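Local coordinates for protein glutamate racemase (Escherichia coli, PDB 2JFN) that belongs to the Asp/Glu/hydantoin racemase family, an alpha/beta enzyme fold, and is modelled with glutamic acid and uridine-5'-diphosphate-N-acetylmuramoyl-L-alanine bound, at residues A[35-40]-A[273-278]; A[47-52]-A[250-255]; A[127-132]-A[156-161]. One frame throughout, in Å; residues are numbered along the deposited sequence.

Interaction 1 of 3, residues A[35-40]-A[273-278]; sequences SVYDEI and YGFETL
Tyr37 and Asp38 of helix 33-43 face Tyr273 and the turn at Gly274, with the CA atoms of Asp38 and Tyr273 7.5 Å apart. The turn is a Schellman motif. It ends helix 267-272 at Gly274, whose positive phi (111°) suits glycine, and leads toward strand 277-280 of the mixed sheet. CG of Tyr37 is anti to its backbone N (chi1 155°), which sets CG toward segment 273-278. The hydroxyl of Tyr37 gives its proton to the carbonyl of Tyr273, with OH to O at 2.8 Å. This oxygen lies at the edge of the Tyr37 ring. Phe275 reaches toward Tyr37 tip to tip and places its CZ over one face of that ring, 3.5 Å from Tyr37 CE2. The two ring planes are inclined at 45°. Tyr49 of strand 48-53 meets Tyr37 edge-to-face. Tyr273 runs past Tyr37 the opposite way, with Tyr37 CE1 at the edge of the Tyr273 ring near CD2. Asp38 crosses Tyr273 at about a right angle, its CG 3.9 Å from Tyr273 CE2. Asp38 OD1 forms a salt bridge with Arg41. Asp38 OD2 accepts from a water at 2.9 Å, and that water also meets Tyr273 OH at 2.6 Å.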
loop_
_atom_site.group_PDB
_atom_site.type_symbol
_atom_site.label_atom_id
_atom_site.label_comp_id
_atom_site.label_asym_id
_atom_site.label_seq_id
_atom_site.Cartn_x
_atom_site.Cartn_y
_atom_site.Cartn_z
ATOM N N SER A 35 3.377 -1.489 -5.152
ATOM C CA SER A 35 2.469 -0.930 -6.151
ATOM C C SER A 35 2.506 0.602 -6.077
ATOM O O SER A 35 2.428 1.285 -7.101
ATOM C CB SER A 35 1.030 -1.433 -5.955
ATOM O OG SER A 35 0.444 -0.937 -4.761
ATOM N N VAL A 36 2.638 1.132 -4.866
ATOM C CA VAL A 36 2.692 2.577 -4.659
ATOM C C VAL A 36 4.047 3.093 -5.109
ATOM O O VAL A 36 4.149 4.129 -5.774
ATOM C CB VAL A 36 2.477 2.941 -3.172
ATOM C CG1 VAL A 36 2.541 4.462 -2.985
ATOM C CG2 VAL A 36 1.129 2.407 -2.705
ATOM N N TYR A 37 5.095 2.357 -4.748
ATOM C CA TYR A 37 6.437 2.736 -5.144
ATOM C C TYR A 37 6.549 2.784 -6.668
ATOM O O TYR A 37 7.149 3.699 -7.225
ATOM C CB TYR A 37 7.459 1.745 -4.566
ATOM C CG TYR A 37 8.739 1.658 -5.358
ATOM C CD1 TYR A 37 8.922 0.659 -6.314
ATOM C CD2 TYR A 37 9.756 2.597 -5.182
ATOM C CE1 TYR A 37 10.089 0.595 -7.078
ATOM C CE2 TYR A 37 10.925 2.544 -5.943
ATOM C CZ TYR A 37 11.082 1.542 -6.884
ATOM O OH TYR A 37 12.236 1.474 -7.626
ATOM N N ASP A 38 5.965 1.799 -7.339
ATOM C CA ASP A 38 6.018 1.729 -8.793
ATOM C C ASP A 38 5.497 3.024 -9.433
ATOM O O ASP A 38 6.089 3.528 -10.388
ATOM C CB ASP A 38 5.213 0.515 -9.267
ATOM C CG ASP A 38 5.624 0.033 -10.643
ATOM O OD1 ASP A 38 6.765 0.313 -11.071
ATOM O OD2 ASP A 38 4.802 -0.653 -11.294
ATOM N N GLU A 39 4.404 3.562 -8.895
ATOM C CA GLU A 39 3.824 4.809 -9.402
ATOM C C GLU A 39 4.742 5.988 -9.078
ATOM O O GLU A 39 4.955 6.877 -9.903
ATOM C CB GLU A 39 2.455 5.057 -8.766
ATOM C CG GLU A 39 1.367 4.079 -9.177
ATOM C CD GLU A 39 0.747 4.418 -10.522
ATOM O OE1 GLU A 39 -0.212 3.723 -10.923
ATOM O OE2 GLU A 39 1.207 5.377 -11.176
ATOM N N ILE A 40 5.284 5.999 -7.867
ATOM C CA ILE A 40 6.177 7.076 -7.468
ATOM C C ILE A 40 7.435 7.123 -8.334
ATOM O O ILE A 40 7.819 8.193 -8.816
ATOM C CB ILE A 40 6.584 6.944 -5.987
ATOM C CG1 ILE A 40 5.344 7.050 -5.095
ATOM C CG2 ILE A 40 7.596 8.030 -5.623
ATOM C CD1 ILE A 40 5.626 6.828 -3.619
ATOM N N TYR A 273 12.183 -4.539 -9.588
ATOM C CA TYR A 273 11.609 -3.247 -9.209
ATOM C C TYR A 273 12.652 -2.138 -9.063
ATOM O O TYR A 273 12.302 -0.965 -8.939
ATOM C CB TYR A 273 10.814 -3.358 -7.901
ATOM C CG TYR A 273 9.347 -3.673 -8.092
ATOM C CD1 TYR A 273 8.873 -4.981 -8.007
ATOM C CD2 TYR A 273 8.431 -2.657 -8.370
ATOM C CE1 TYR A 273 7.525 -5.271 -8.196
ATOM C CE2 TYR A 273 7.081 -2.936 -8.559
ATOM C CZ TYR A 273 6.634 -4.241 -8.471
ATOM O OH TYR A 273 5.301 -4.518 -8.663
ATOM N N GLY A 274 13.931 -2.498 -9.072
ATOM C CA GLY A 274 14.958 -1.479 -8.956
ATOM C C GLY A 274 15.756 -1.486 -7.663
ATOM O O GLY A 274 16.521 -0.560 -7.403
ATOM N N PHE A 275 15.574 -2.516 -6.843
ATOM C CA PHE A 275 16.319 -2.619 -5.590
ATOM C C PHE A 275 17.329 -3.740 -5.768
ATOM O O PHE A 275 16.967 -4.915 -5.786
ATOM C CB PHE A 275 15.384 -2.933 -4.418
ATOM C CG PHE A 275 14.317 -1.898 -4.203
ATOM C CD1 PHE A 275 13.049 -2.059 -4.755
ATOM C CD2 PHE A 275 14.592 -0.741 -3.483
ATOM C CE1 PHE A 275 12.067 -1.077 -4.597
ATOM C CE2 PHE A 275 13.621 0.246 -3.318
ATOM C CZ PHE A 275 12.354 0.077 -3.878
ATOM N N GLU A 276 18.594 -3.365 -5.914
ATOM C CA GLU A 276 19.665 -4.333 -6.124
ATOM C C GLU A 276 19.942 -5.216 -4.924
ATOM O O GLU A 276 20.249 -6.402 -5.071
ATOM C CB GLU A 276 20.957 -3.606 -6.500
ATOM C CG GLU A 276 21.341 -2.492 -5.534
ATOM C CD GLU A 276 22.843 -2.373 -5.349
ATOM O OE1 GLU A 276 23.582 -2.459 -6.358
ATOM O OE2 GLU A 276 23.288 -2.183 -4.196
ATOM N N THR A 277 19.819 -4.635 -3.737
ATOM C CA THR A 277 20.118 -5.355 -2.510
ATOM C C THR A 277 18.976 -5.423 -1.501
ATOM O O THR A 277 18.135 -4.526 -1.429
ATOM C CB THR A 277 21.338 -4.700 -1.815
ATOM O OG1 THR A 277 22.422 -4.613 -2.750
ATOM C CG2 THR A 277 21.775 -5.503 -0.606
ATOM N N LEU A 278 18.970 -6.509 -0.733
ATOM C CA LEU A 278 18.000 -6.741 0.328
ATOM C C LEU A 278 18.818 -6.985 1.592
ATOM O O LEU A 278 19.630 -7.910 1.638
ATOM C CB LEU A 278 17.146 -7.976 0.038
ATOM C CG LEU A 278 16.278 -8.451 1.207
ATOM C CD1 LEU A 278 15.178 -7.433 1.499
ATOM C CD2 LEU A 278 15.669 -9.796 0.869
HETATM O O HOH W 1 3.652 -2.736 -9.655
#

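Interaction 2 of 3, residues A[47-52]-A[250-255]; sequences LHYIYA and DANIAF
Tyr49 and Asn252 carry their side chains side by side and pointing the same way, with ring and amide planes 71° apart. CG of Asn252 is anti to its carbonyl carbon (chi1 -59°). OD1 accepts from Tyr49 N at 2.9 Å, and the N-H comes from above the amide plane. This side-chain bond comes just before the backbone pairing. Asn252 ND2 donates to Gly274 O and to a water that also bonds Leu47 O. The Tyr49 ring has Leu47 CB over one face, and its hydroxyl bonds Leu44 O.

The His48 ring reaches segment 250-255, its CG anti to the backbone N (chi1 168°). Its CD2 lies 3.2 Å from Asp250 O. A water at the ring edge joins His48 NE2 to Ala251 O, while ND1 is held by Thr23.

Further along, Ile50 and Ile253 lie side by side on one face of the sheet. Ile50 CG2 lies 3.5 Å from Phe255 CD1, and the two side chains cross obliquely. Ala52 CB packs beside Phe255 CB on this face. The CB atoms of Tyr51 and Ala254 lie on the other face. The Tyr51 ring then leads away from Ala254, and its hydroxyl bonds Gly30 O.

Backbone bonds join Ile253 N to Tyr49 O, Tyr51 N to Ile253 O, and Phe255 N to Tyr51 O, the last at 2.6 Å. Strand 48-53 also bonds strand 21-28 along its other edge. Its place between two parallel neighbours is typical of the inner strands of an alpha/beta fold.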
loop_
_atom_site.group_PDB
_atom_site.type_symbol
_atom_site.label_atom_id
_atom_site.label_comp_id
_atom_site.label_asym_id
_atom_site.label_seq_id
_atom_site.Cartn_x
_atom_site.Cartn_y
_atom_site.Cartn_z
ATOM N N LEU A 47 15.298 9.202 -7.685
ATOM C CA LEU A 47 15.456 9.318 -6.238
ATOM C C LEU A 47 16.213 8.144 -5.635
ATOM O O LEU A 47 16.411 7.116 -6.284
ATOM C CB LEU A 47 14.084 9.414 -5.566
ATOM C CG LEU A 47 13.118 10.469 -6.102
ATOM C CD1 LEU A 47 11.833 10.424 -5.306
ATOM C CD2 LEU A 47 13.756 11.845 -6.010
ATOM N N HIS A 48 16.663 8.317 -4.395
ATOM C CA HIS A 48 17.348 7.245 -3.677
ATOM C C HIS A 48 16.227 6.583 -2.890
ATOM O O HIS A 48 15.824 7.080 -1.835
ATOM C CB HIS A 48 18.385 7.782 -2.690
ATOM C CG HIS A 48 18.907 6.740 -1.746
ATOM N ND1 HIS A 48 19.052 6.963 -0.392
ATOM C CD2 HIS A 48 19.329 5.471 -1.962
ATOM C CE1 HIS A 48 19.541 5.878 0.183
ATOM N NE2 HIS A 48 19.717 4.958 -0.749
ATOM N N TYR A 49 15.717 5.479 -3.411
ATOM C CA TYR A 49 14.620 4.787 -2.759
ATOM C C TYR A 49 15.032 3.714 -1.763
ATOM O O TYR A 49 15.999 2.974 -1.966
ATOM C CB TYR A 49 13.695 4.146 -3.801
ATOM C CG TYR A 49 12.895 5.125 -4.633
ATOM C CD1 TYR A 49 13.302 5.477 -5.919
ATOM C CD2 TYR A 49 11.712 5.679 -4.140
ATOM C CE1 TYR A 49 12.543 6.358 -6.709
ATOM C CE2 TYR A 49 10.949 6.559 -4.910
ATOM C CZ TYR A 49 11.370 6.893 -6.196
ATOM O OH TYR A 49 10.599 7.748 -6.960
ATOM N N ILE A 50 14.278 3.653 -0.677
ATOM C CA ILE A 50 14.478 2.645 0.346
ATOM C C ILE A 50 13.116 1.991 0.495
ATOM O O ILE A 50 12.122 2.678 0.749
ATOM C CB ILE A 50 14.852 3.255 1.708
ATOM C CG1 ILE A 50 16.190 3.994 1.613
ATOM C CG2 ILE A 50 14.924 2.150 2.764
ATOM C CD1 ILE A 50 16.464 4.884 2.818
ATOM N N TYR A 51 13.059 0.680 0.305
ATOM C CA TYR A 51 11.807 -0.039 0.477
ATOM C C TYR A 51 11.968 -0.875 1.733
ATOM O O TYR A 51 12.942 -1.616 1.873
ATOM C CB TYR A 51 11.510 -0.960 -0.712
ATOM C CG TYR A 51 10.124 -1.579 -0.632
ATOM C CD1 TYR A 51 9.934 -2.886 -0.177
ATOM C CD2 TYR A 51 8.993 -0.824 -0.944
ATOM C CE1 TYR A 51 8.644 -3.420 -0.029
ATOM C CE2 TYR A 51 7.704 -1.347 -0.804
ATOM C CZ TYR A 51 7.533 -2.638 -0.343
ATOM O OH TYR A 51 6.246 -3.121 -0.177
ATOM N N ALA A 52 11.025 -0.746 2.656
ATOM C CA ALA A 52 11.088 -1.517 3.891
ATOM C C ALA A 52 9.775 -2.246 4.111
ATOM O O ALA A 52 8.698 -1.654 4.001
ATOM C CB ALA A 52 11.378 -0.594 5.072
ATOM N N ASP A 250 23.984 6.535 -2.883
ATOM C CA ASP A 250 23.932 5.077 -2.823
ATOM C C ASP A 250 22.780 4.565 -3.679
ATOM O O ASP A 250 21.820 5.289 -3.944
ATOM C CB ASP A 250 23.750 4.589 -1.378
ATOM C CG ASP A 250 24.978 4.834 -0.515
ATOM O OD1 ASP A 250 26.032 5.220 -1.067
ATOM O OD2 ASP A 250 24.895 4.632 0.718
ATOM N N ALA A 251 22.880 3.313 -4.111
ATOM C CA ALA A 251 21.844 2.703 -4.935
ATOM C C ALA A 251 20.620 2.378 -4.084
ATOM O O ALA A 251 20.701 2.350 -2.858
ATOM C CB ALA A 251 22.377 1.436 -5.584
ATOM N N ASN A 252 19.491 2.133 -4.742
ATOM C CA ASN A 252 18.256 1.809 -4.039
ATOM C C ASN A 252 18.450 0.546 -3.218
ATOM O O ASN A 252 19.147 -0.372 -3.637
ATOM C CB ASN A 252 17.105 1.591 -5.023
ATOM C CG ASN A 252 16.841 2.799 -5.888
ATOM O OD1 ASN A 252 17.045 3.938 -5.463
ATOM N ND2 ASN A 252 16.367 2.562 -7.102
ATOM N N ILE A 253 17.825 0.494 -2.051
ATOM C CA ILE A 253 17.965 -0.678 -1.197
ATOM C C ILE A 253 16.641 -1.099 -0.554
ATOM O O ILE A 253 15.765 -0.267 -0.293
ATOM C CB ILE A 253 19.018 -0.403 -0.093
ATOM C CG1 ILE A 253 19.259 -1.659 0.743
ATOM C CG2 ILE A 253 18.554 0.737 0.792
ATOM C CD1 ILE A 253 20.303 -1.458 1.821
ATOM N N ALA A 254 16.494 -2.403 -0.330
ATOM C CA ALA A 254 15.299 -2.943 0.300
ATOM C C ALA A 254 15.690 -3.490 1.669
ATOM O O ALA A 254 16.744 -4.119 1.817
ATOM C CB ALA A 254 14.693 -4.055 -0.560
ATOM N N PHE A 255 14.849 -3.231 2.664
ATOM C CA PHE A 255 15.076 -3.706 4.029
ATOM C C PHE A 255 13.961 -4.646 4.485
ATOM O O PHE A 255 12.776 -4.354 4.305
ATOM C CB PHE A 255 15.097 -2.547 5.030
ATOM C CG PHE A 255 16.353 -1.724 5.013
ATOM C CD1 PHE A 255 16.279 -0.342 4.871
ATOM C CD2 PHE A 255 17.599 -2.318 5.180
ATOM C CE1 PHE A 255 17.426 0.445 4.895
ATOM C CE2 PHE A 255 18.762 -1.543 5.208
ATOM C CZ PHE A 255 18.674 -0.155 5.063
HETATM O O HOH W 2 16.149 5.279 -8.425
HETATM O O HOH W 3 20.864 2.653 -0.096
#

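Interaction 3 of 3, residues A[127-132]-A[156-161]; sequences NGIVGL and QIEMLG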
loop_
_atom_site.group_PDB
_atom_site.type_symbol
_atom_site.label_atom_id
_atom_site.label_comp_id
_atom_site.label_asym_id
_atom_site.label_seq_id
_atom_site.Cartn_x
_atom_site.Cartn_y
_atom_site.Cartn_z
ATOM N N ASN A 127 -23.184 4.172 -12.598
ATOM C CA ASN A 127 -24.384 3.518 -12.089
ATOM C C ASN A 127 -24.597 3.770 -10.603
ATOM O O ASN A 127 -25.576 3.311 -10.017
ATOM C CB ASN A 127 -24.331 2.010 -12.375
ATOM C CG ASN A 127 -23.403 1.257 -11.434
ATOM O OD1 ASN A 127 -22.502 1.832 -10.826
ATOM N ND2 ASN A 127 -23.616 -0.049 -11.327
ATOM N N GLY A 128 -23.676 4.513 -9.996
ATOM C CA GLY A 128 -23.790 4.822 -8.583
ATOM C C GLY A 128 -23.427 3.687 -7.641
ATOM O O GLY A 128 -23.607 3.814 -6.433
ATOM N N ILE A 129 -22.927 2.577 -8.179
ATOM C CA ILE A 129 -22.540 1.439 -7.345
ATOM C C ILE A 129 -21.012 1.380 -7.278
ATOM O O ILE A 129 -20.353 1.031 -8.256
ATOM C CB ILE A 129 -23.024 0.094 -7.924
ATOM C CG1 ILE A 129 -24.451 0.218 -8.471
ATOM C CG2 ILE A 129 -22.956 -0.977 -6.839
ATOM C CD1 ILE A 129 -25.526 0.304 -7.417
ATOM N N VAL A 130 -20.455 1.717 -6.121
ATOM C CA VAL A 130 -19.012 1.700 -5.951
ATOM C C VAL A 130 -18.591 0.602 -4.986
ATOM O O VAL A 130 -19.100 0.505 -3.868
ATOM C CB VAL A 130 -18.507 3.059 -5.429
ATOM C CG1 VAL A 130 -17.008 2.995 -5.155
ATOM C CG2 VAL A 130 -18.807 4.141 -6.456
ATOM N N GLY A 131 -17.661 -0.233 -5.430
ATOM C CA GLY A 131 -17.182 -1.307 -4.586
ATOM C C GLY A 131 -15.875 -0.944 -3.899
ATOM O O GLY A 131 -15.071 -0.172 -4.424
ATOM N N LEU A 132 -15.671 -1.489 -2.705
ATOM C CA LEU A 132 -14.443 -1.248 -1.966
ATOM C C LEU A 132 -13.842 -2.590 -1.596
ATOM O O LEU A 132 -14.435 -3.353 -0.828
ATOM C CB LEU A 132 -14.713 -0.438 -0.694
ATOM C CG LEU A 132 -13.523 -0.242 0.266
ATOM C CD1 LEU A 132 -12.389 0.512 -0.423
ATOM C CD2 LEU A 132 -13.994 0.532 1.496
ATOM N N GLN A 156 -23.955 4.256 -3.501
ATOM C CA GLN A 156 -23.986 3.150 -2.555
ATOM C C GLN A 156 -22.659 2.401 -2.591
ATOM O O GLN A 156 -22.142 2.070 -3.657
ATOM C CB GLN A 156 -25.141 2.195 -2.873
ATOM C CG GLN A 156 -25.030 1.477 -4.200
ATOM C CD GLN A 156 -26.148 0.471 -4.404
ATOM O OE1 GLN A 156 -27.328 0.832 -4.440
ATOM N NE2 GLN A 156 -25.780 -0.802 -4.535
ATOM N N ILE A 157 -22.115 2.134 -1.411
ATOM C CA ILE A 157 -20.839 1.449 -1.299
ATOM C C ILE A 157 -20.975 -0.018 -0.929
ATOM O O ILE A 157 -21.608 -0.365 0.064
ATOM C CB ILE A 157 -19.944 2.136 -0.245
ATOM C CG1 ILE A 157 -19.706 3.594 -0.638
ATOM C CG2 ILE A 157 -18.628 1.385 -0.101
ATOM C CD1 ILE A 157 -19.049 3.779 -1.991
ATOM N N GLU A 158 -20.371 -0.874 -1.745
ATOM C CA GLU A 158 -20.381 -2.309 -1.508
ATOM C C GLU A 158 -18.995 -2.672 -0.988
ATOM O O GLU A 158 -18.028 -2.665 -1.747
ATOM C CB GLU A 158 -20.647 -3.070 -2.808
ATOM C CG GLU A 158 -22.017 -2.836 -3.418
ATOM C CD GLU A 158 -23.142 -3.246 -2.488
ATOM O OE1 GLU A 158 -23.062 -4.347 -1.903
ATOM O OE2 GLU A 158 -24.107 -2.468 -2.348
ATOM N N MET A 159 -18.898 -2.976 0.302
ATOM C CA MET A 159 -17.613 -3.335 0.897
ATOM C C MET A 159 -17.344 -4.824 0.845
ATOM O O MET A 159 -18.251 -5.637 1.006
ATOM C CB MET A 159 -17.533 -2.896 2.358
ATOM C CG MET A 159 -17.281 -1.422 2.587
ATOM S SD MET A 159 -16.638 -1.182 4.266
ATOM C CE MET A 159 -18.047 -1.735 5.250
ATOM N N LEU A 160 -16.083 -5.171 0.634
ATOM C CA LEU A 160 -15.675 -6.563 0.590
ATOM C C LEU A 160 -14.246 -6.645 1.136
ATOM O O LEU A 160 -13.293 -6.212 0.486
ATOM C CB LEU A 160 -15.746 -7.084 -0.851
ATOM C CG LEU A 160 -15.817 -8.598 -1.046
ATOM C CD1 LEU A 160 -16.180 -8.907 -2.497
ATOM C CD2 LEU A 160 -14.490 -9.236 -0.669
ATOM N N GLY A 161 -14.112 -7.179 2.348
ATOM C CA GLY A 161 -12.802 -7.307 2.968
ATOM C C GLY A 161 -12.265 -8.714 2.791
ATOM O O GLY A 161 -12.960 -9.688 3.080
#
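Gln156 opens the pairing with Gly128. Its N donates to Gly128 O at 3.0 Å. Gly128 has positive phi (76°), which favours glycine. The turn before strand 129-134 is an Asx turn, in which Asn127 OD1 accepts from Ile129 N. Asn127 ND2 bonds Pro196 O. Gln156 returns a bond through its own carbonyl, which takes Val130 N at 3.0 Å. The side chains of Gln156 and Ile129 leave on the same face of the sheet, but their detailed fit is doubtful.

Ile157 points to the opposite face. CG1 is anti to the carbonyl carbon (chi1 -59°), and beyond it CD1 lies 3.6 Å from Val130 CB. Ile157 CG2 meets Leu132 CB more loosely. Ile148 of helix 142-150 touches Ile157, so this face is covered by the helix that links the two strands. Strand 129-134, helix 142-150 and strand 156-161 form a beta-alpha-beta unit. Strand 156-161 is the outermost on its side of a four-stranded parallel sheet, and strand 129-134 lies between it and strand 199-202.

Glu158 bonds strand 129-134 through both its N and its O. The N donates to Val130 O at 2.8 Å, and the O accepts from Leu132 N at 2.8 Å. The side chain shares a face with Ile129, where Glu158 CG packs 4.0 Å from Ile129 CG2. Trp190 of helix 188-191 touches Glu158 as well. Gly131, its bridge partner, has no side chain to set beside it.

Met159 returns to the face of Ile157. Its side chain lies alongside Leu132, with CG of Met159 4.0 Å from CD2 of Leu132. His145 and Ile148 also touch this methionine. Leu160 N then donates to Leu132 O at 2.9 Å.

Interactions 1 and 2 are neighbours, their centres 8 Å apart, and both reach the mixed sheet. Strands 253-256 and 277-280 lie next to each other in it, and Thr277 O and Ala254 N probably form a hydrogen bond between them. Helix 33-43 is followed along the chain, after a short connection, by strand 48-53. Together the two contacts bring C-terminal segments against N-terminal ones. Interaction 3 belongs to the separate four-stranded parallel sheet, on the opposite side of the chain's centre. Its centre is about 30 Å from that of interaction 1 and 36 Å from that of interaction 2. Along the chain the contacts are nested, with 3 inside 2 and 2 inside 1.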